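Long-range contact in entry-fusion complex associated protein OPG083 (Vaccinia virus, PDB 6CJ6), which serves as a component of the poxvirus entry-fusion complex, which mediates lipid mixing, pore formation and entry of the virion core into the host cytoplasm: residues S59-T64 with S98-E104. Sequence-based numbering, arbitrary orientation.
Sequences SRLSFT and SAVSKLE. With MOH (methanol), chain B; EOH (ethanol), chain C; PGO (S-1,2-propanediol), chain D.
Glu-104 lies flat over one face of the Phe-63 ring, a compact example of how a buried carboxylate is housed where two helices begin. Its CB sits 3.7 Å from the centroid of the Phe-63 ring, only 11° off the normal, a CH-pi contact. Because CG of Glu-104 stands anti to the backbone N (chi1 175°) and the chain runs extended, the carboxylate continues across the ring toward Phe-63 CB, its plane 14° from that of the ring. Leu-103 meets the ring edge instead, its CG 4.0 Å from Phe-63 CE1. This tight half joins the N-terminal parts of helices 59-74 and 102-113, and Cys-107 of the latter also touches the Phe-63 side chain.

Toward the end of the Glu-104 chain the contact is looser and more polar. Arg-60, bent at chi2 and chi3, crosses Glu-104 at about a right angle and brings NH1 within 2.7 Å of Glu-104 OE1, a salt bridge whose two component hydrogen bonds are both weak. CG2 of Val-100 rests over one face of the guanidinium, off toward its rim, while Ser-98, exposed, lies beside Thr-64. A methanol, probably from the crystallisation liquor, is bound here; its O accepts from Ser-101 N, 2.9 Å away, and from Ser-101 OG, and donates to Glu-104 OE1. Ser-101 is also the N-cap of helix 102-113, its OG accepting from Glu-104 N at 3.2 Å.

Arg-60 and the nearby start of helix 102-113 would probably favour an ionised Glu-104, which would help to offset the charge of a carboxylate stacked on an aromatic ring at the partly buried junction of two helices.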
loop_
_atom_site.group_PDB
_atom_site.type_symbol
_atom_site.label_atom_id
_atom_site.label_comp_id
_atom_site.label_asym_id
_atom_site.label_seq_id
_atom_site.Cartn_x
_atom_site.Cartn_y
_atom_site.Cartn_z
ATOM N N SER A 59 13.816 -2.822 3.167
ATOM C CA SER A 59 12.710 -2.607 2.244
ATOM C C SER A 59 12.457 -3.822 1.361
ATOM O O SER A 59 11.327 -4.023 0.897
ATOM C CB SER A 59 12.982 -1.369 1.391
ATOM O OG SER A 59 14.254 -1.454 0.770
ATOM N N ARG A 60 13.490 -4.636 1.112
ATOM C CA ARG A 60 13.312 -5.825 0.283
ATOM C C ARG A 60 12.288 -6.775 0.890
ATOM O O ARG A 60 11.474 -7.365 0.170
ATOM C CB ARG A 60 14.647 -6.545 0.080
ATOM C CG ARG A 60 15.542 -5.953 -1.001
ATOM C CD ARG A 60 15.048 -6.281 -2.409
ATOM N NE ARG A 60 14.704 -7.689 -2.574
ATOM C CZ ARG A 60 13.531 -8.128 -3.018
ATOM N NH1 ARG A 60 12.585 -7.268 -3.361
ATOM N NH2 ARG A 60 13.309 -9.431 -3.136
ATOM N N LEU A 61 12.318 -6.942 2.215
ATOM C CA LEU A 61 11.313 -7.774 2.873
ATOM C C LEU A 61 9.932 -7.147 2.767
ATOM O O LEU A 61 8.932 -7.854 2.593
ATOM C CB LEU A 61 11.693 -7.994 4.337
ATOM C CG LEU A 61 10.655 -8.643 5.254
ATOM C CD1 LEU A 61 10.257 -10.020 4.739
ATOM C CD2 LEU A 61 11.186 -8.725 6.679
ATOM N N SER A 62 9.858 -5.819 2.877
ATOM C CA SER A 62 8.585 -5.127 2.718
ATOM C C SER A 62 8.007 -5.389 1.334
ATOM O O SER A 62 6.882 -5.881 1.198
ATOM C CB SER A 62 8.780 -3.627 2.951
ATOM O OG SER A 62 9.274 -3.365 4.251
ATOM N N PHE A 63 8.787 -5.094 0.292
ATOM C CA PHE A 63 8.314 -5.284 -1.076
ATOM C C PHE A 63 7.974 -6.740 -1.375
ATOM O O PHE A 63 7.087 -7.011 -2.188
ATOM C CB PHE A 63 9.346 -4.752 -2.068
ATOM C CG PHE A 63 9.191 -3.291 -2.374
ATOM C CD1 PHE A 63 8.207 -2.857 -3.249
ATOM C CD2 PHE A 63 10.030 -2.353 -1.796
ATOM C CE1 PHE A 63 8.062 -1.516 -3.539
ATOM C CE2 PHE A 63 9.887 -1.008 -2.081
ATOM C CZ PHE A 63 8.898 -0.591 -2.955
ATOM N N THR A 64 8.658 -7.690 -0.732
ATOM C CA THR A 64 8.361 -9.099 -0.978
ATOM C C THR A 64 6.956 -9.459 -0.507
ATOM O O THR A 64 6.149 -9.984 -1.283
ATOM C CB THR A 64 9.417 -9.992 -0.323
ATOM O OG1 THR A 64 10.687 -9.758 -0.942
ATOM C CG2 THR A 64 9.051 -11.453 -0.493
ATOM N N SER A 98 9.497 -12.662 -4.858
ATOM C CA SER A 98 10.740 -12.126 -4.321
ATOM C C SER A 98 11.558 -11.362 -5.355
ATOM O O SER A 98 12.520 -10.683 -4.979
ATOM C CB SER A 98 11.590 -13.253 -3.724
ATOM O OG SER A 98 11.948 -14.197 -4.718
ATOM N N ALA A 99 11.206 -11.450 -6.636
ATOM C CA ALA A 99 11.954 -10.746 -7.668
ATOM C C ALA A 99 11.726 -9.246 -7.545
ATOM O O ALA A 99 10.588 -8.794 -7.390
ATOM C CB ALA A 99 11.499 -11.216 -9.048
ATOM N N VAL A 100 12.810 -8.474 -7.625
ATOM C CA VAL A 100 12.731 -7.019 -7.564
ATOM C C VAL A 100 11.906 -6.498 -8.735
ATOM O O VAL A 100 12.368 -6.484 -9.881
ATOM C CB VAL A 100 14.133 -6.383 -7.530
ATOM C CG1 VAL A 100 14.030 -4.878 -7.296
ATOM C CG2 VAL A 100 14.981 -7.042 -6.454
ATOM N N SER A 101 10.676 -6.072 -8.455
ATOM C CA SER A 101 9.794 -5.581 -9.500
ATOM C C SER A 101 10.284 -4.232 -10.024
ATOM O O SER A 101 11.163 -3.586 -9.449
ATOM C CB SER A 101 8.370 -5.436 -8.963
ATOM O OG SER A 101 8.332 -4.536 -7.866
ATOM N N LYS A 102 9.703 -3.815 -11.150
ATOM C CA LYS A 102 9.930 -2.460 -11.635
ATOM C C LYS A 102 9.417 -1.424 -10.643
ATOM O O LYS A 102 10.016 -0.352 -10.496
ATOM C CB LYS A 102 9.265 -2.287 -13.000
ATOM C CG LYS A 102 9.056 -0.851 -13.444
ATOM C CD LYS A 102 8.448 -0.820 -14.836
ATOM C CE LYS A 102 7.725 0.482 -15.108
ATOM N NZ LYS A 102 6.986 0.402 -16.398
ATOM N N LEU A 103 8.317 -1.729 -9.950
ATOM C CA LEU A 103 7.820 -0.834 -8.909
ATOM C C LEU A 103 8.907 -0.529 -7.887
ATOM O O LEU A 103 9.195 0.637 -7.597
ATOM C CB LEU A 103 6.604 -1.461 -8.224
ATOM C CG LEU A 103 6.153 -0.778 -6.924
ATOM C CD1 LEU A 103 5.643 0.626 -7.198
ATOM C CD2 LEU A 103 5.101 -1.603 -6.202
ATOM N N GLU A 104 9.542 -1.575 -7.352
ATOM C CA GLU A 104 10.548 -1.387 -6.312
ATOM C C GLU A 104 11.758 -0.622 -6.834
ATOM O O GLU A 104 12.297 0.250 -6.142
ATOM C CB GLU A 104 10.962 -2.743 -5.744
ATOM C CG GLU A 104 12.099 -2.677 -4.743
ATOM C CD GLU A 104 12.293 -3.982 -4.005
ATOM O OE1 GLU A 104 11.659 -4.985 -4.396
ATOM O OE2 GLU A 104 13.071 -4.002 -3.031
HETATM C C MOH B . 9.408 -7.200 -5.059
HETATM O O MOH B . 9.723 -5.995 -5.725
HETATM C C1 EOH C . 16.037 -10.233 -9.141
HETATM C C2 EOH C . 17.271 -9.365 -9.243
HETATM O O EOH C . 14.877 -9.401 -9.018
HETATM C C1 PGO D . 7.666 -6.054 -13.904
HETATM C C2 PGO D . 6.668 -5.218 -14.672
HETATM C C3 PGO D . 6.175 -6.190 -15.661
HETATM O O1 PGO D . 8.856 -5.672 -13.239
HETATM O O2 PGO D . 7.149 -4.055 -15.373
#